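Local coordinates for protein putative L-alanine-DL-glutamate epimerase (Burkholderia xenovorans, PDB 3SN0) that binds magnesium and small dicarboxylates such as fumarate, and is probably a racemase or epimerase of the mandelate racemase/muconate lactonizing enzyme family, at residues R160-N165 / P212-L217. Residues are numbered along the deposited sequence; the frame is centred on the assembly and turned at random. Where two conformers were deposited one is given.
Sequences RAIKTN and PDVEIL. With FUM (fumaric acid), chain C.
Ile162 and Leu217 are joined through the backbone, Leu217 N donating to Ile162 O at 2.8 Å with an N-H...O angle of 171°. Bonds from Glu215 N to Arg160 O, Ile162 N to Glu215 O and Thr164 N to Leu217 O complete the alternating parallel pattern. At the entry to the pairing, Arg160 O accepts a second hydrogen bond, from a water that also donates to Asp213 O.

On the face carrying Ala161, Lys163, Glu215 and Leu217, the leucine packs against both neighbours across the pairing. Its CD1 lies 3.8 Å from Ala161 CB, while its CB meets Lys163 CG at 3.6 Å, the two side chains crossing at about a right angle. The lysine lays its first methylenes beside Leu217 because its CG stands opposite the backbone N about the CA-CB bond (chi1 -168°); the chain then bends at chi3 and its amine leads away. On the other face Ile162 CG1 and Ile216 CG1 approach to 4.2 Å.

The segment axes run at 24° to each other, as neighbouring strands of the enolase-superfamily TIM barrel; helix 193-210 lies in the connection, a beta-alpha-beta crossover. Leu206 of that helix touches Ile162, Arg207 touches Ile216, and His202 NE2 is hydrogen-bonded to Thr164 OG1.

The end of Lys163 reaches the magnesium and ligand site: in the conformer given, NZ forms a salt bridge with the magnesium ligand Glu245 and a hydrogen bond with Tyr122 OH. Just past the pairing, Asn165 ND2 donates to O8 of fumarate at 2.9 Å; hydrogen bonds of Thr128 OG1 to Asn165 OD1 and of Asn221 OD1 to ND2 together hold the amide's rotation.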
# COMPACT_ATOMS: atom_id res chain seq x y z
N ARG A 160 23.75 -32.03 15.31
CA ARG A 160 23.08 -32.08 14.01
C ARG A 160 23.27 -30.79 13.22
O ARG A 160 22.91 -30.72 12.03
CB ARG A 160 21.61 -32.30 14.23
CG ARG A 160 21.31 -33.60 14.96
CD ARG A 160 19.86 -33.69 15.35
NE ARG A 160 19.61 -34.86 16.19
CZ ARG A 160 18.40 -35.27 16.57
NH1 ARG A 160 17.31 -34.60 16.18
NH2 ARG A 160 18.28 -36.35 17.34
N ALA A 161 23.79 -29.78 13.89
CA ALA A 161 23.94 -28.44 13.29
C ALA A 161 24.99 -27.63 14.02
O ALA A 161 25.19 -27.81 15.20
CB ALA A 161 22.60 -27.69 13.29
N ILE A 162 25.66 -26.72 13.30
CA ILE A 162 26.69 -25.87 13.88
C ILE A 162 26.56 -24.47 13.27
O ILE A 162 26.08 -24.35 12.15
CB ILE A 162 28.14 -26.43 13.61
CG1 ILE A 162 28.44 -26.47 12.10
CG2 ILE A 162 28.29 -27.82 14.22
CD1 ILE A 162 29.78 -27.12 11.74
N LYS A 163 26.93 -23.43 14.03
CA LYS A 163 26.88 -22.06 13.53
C LYS A 163 28.22 -21.36 13.62
O LYS A 163 28.85 -21.32 14.69
CB LYS A 163 25.83 -21.23 14.28
CG LYS A 163 25.54 -19.89 13.60
CD LYS A 163 24.28 -19.21 14.15
CE LYS A 163 24.54 -18.49 15.47
NZ LYS A 163 23.26 -18.07 16.10
N THR A 164 28.63 -20.79 12.49
CA THR A 164 29.86 -20.04 12.41
C THR A 164 29.57 -18.57 12.10
O THR A 164 28.43 -18.17 11.87
CB THR A 164 30.85 -20.65 11.38
OG1 THR A 164 32.12 -20.01 11.55
CG2 THR A 164 30.37 -20.48 9.91
N ASN A 165 30.63 -17.77 12.08
CA ASN A 165 30.56 -16.32 11.81
C ASN A 165 31.53 -16.02 10.67
O ASN A 165 31.76 -16.89 9.85
CB ASN A 165 30.88 -15.54 13.10
CG ASN A 165 29.91 -15.83 14.24
OD1 ASN A 165 30.04 -16.84 14.95
ND2 ASN A 165 28.92 -14.93 14.43
N PRO A 212 27.97 -34.40 4.83
CA PRO A 212 26.80 -33.90 4.12
C PRO A 212 25.53 -33.80 4.97
O PRO A 212 24.57 -33.16 4.54
CB PRO A 212 26.63 -34.93 2.99
CG PRO A 212 27.17 -36.18 3.53
CD PRO A 212 28.32 -35.78 4.43
N ASP A 213 25.52 -34.42 6.15
CA ASP A 213 24.29 -34.46 6.95
C ASP A 213 24.18 -33.33 7.99
O ASP A 213 23.09 -32.74 8.14
CB ASP A 213 24.12 -35.84 7.58
CG ASP A 213 23.81 -36.91 6.54
OD1 ASP A 213 23.01 -36.65 5.61
OD2 ASP A 213 24.39 -38.01 6.62
N VAL A 214 25.27 -33.00 8.67
CA VAL A 214 25.29 -31.93 9.67
C VAL A 214 24.95 -30.61 8.97
O VAL A 214 25.44 -30.33 7.87
CB VAL A 214 26.69 -31.84 10.37
CG1 VAL A 214 26.82 -30.60 11.23
CG2 VAL A 214 26.95 -33.09 11.19
N GLU A 215 24.08 -29.81 9.60
CA GLU A 215 23.64 -28.54 9.00
C GLU A 215 24.59 -27.43 9.39
O GLU A 215 25.13 -27.42 10.51
CB GLU A 215 22.23 -28.20 9.47
CG GLU A 215 21.17 -29.20 9.03
CD GLU A 215 20.63 -28.93 7.65
OE1 GLU A 215 21.12 -28.01 6.95
OE2 GLU A 215 19.69 -29.65 7.27
N ILE A 216 24.80 -26.49 8.47
CA ILE A 216 25.67 -25.35 8.73
C ILE A 216 24.85 -24.06 8.70
O ILE A 216 24.13 -23.79 7.73
CB ILE A 216 26.81 -25.28 7.70
CG1 ILE A 216 27.76 -26.47 7.91
CG2 ILE A 216 27.55 -23.97 7.83
CD1 ILE A 216 28.92 -26.56 6.92
N LEU A 217 24.92 -23.32 9.81
CA LEU A 217 24.31 -22.01 9.93
C LEU A 217 25.41 -20.95 9.81
O LEU A 217 26.52 -21.13 10.32
CB LEU A 217 23.61 -21.87 11.29
CG LEU A 217 22.40 -22.75 11.59
CD1 LEU A 217 22.73 -24.26 11.65
CD2 LEU A 217 21.82 -22.29 12.90
OXT FUM C . 30.97 -11.11 16.71
C FUM C . 30.47 -11.15 17.86
O FUM C . 30.90 -10.41 18.77
C4 FUM C . 29.39 -12.11 18.20
C5 FUM C . 28.86 -12.94 17.30
C6 FUM C . 27.77 -13.88 17.67
O7 FUM C . 27.42 -13.95 18.88
O8 FUM C . 27.22 -14.57 16.76
O HOH W 1 21.72 -32.87 10.75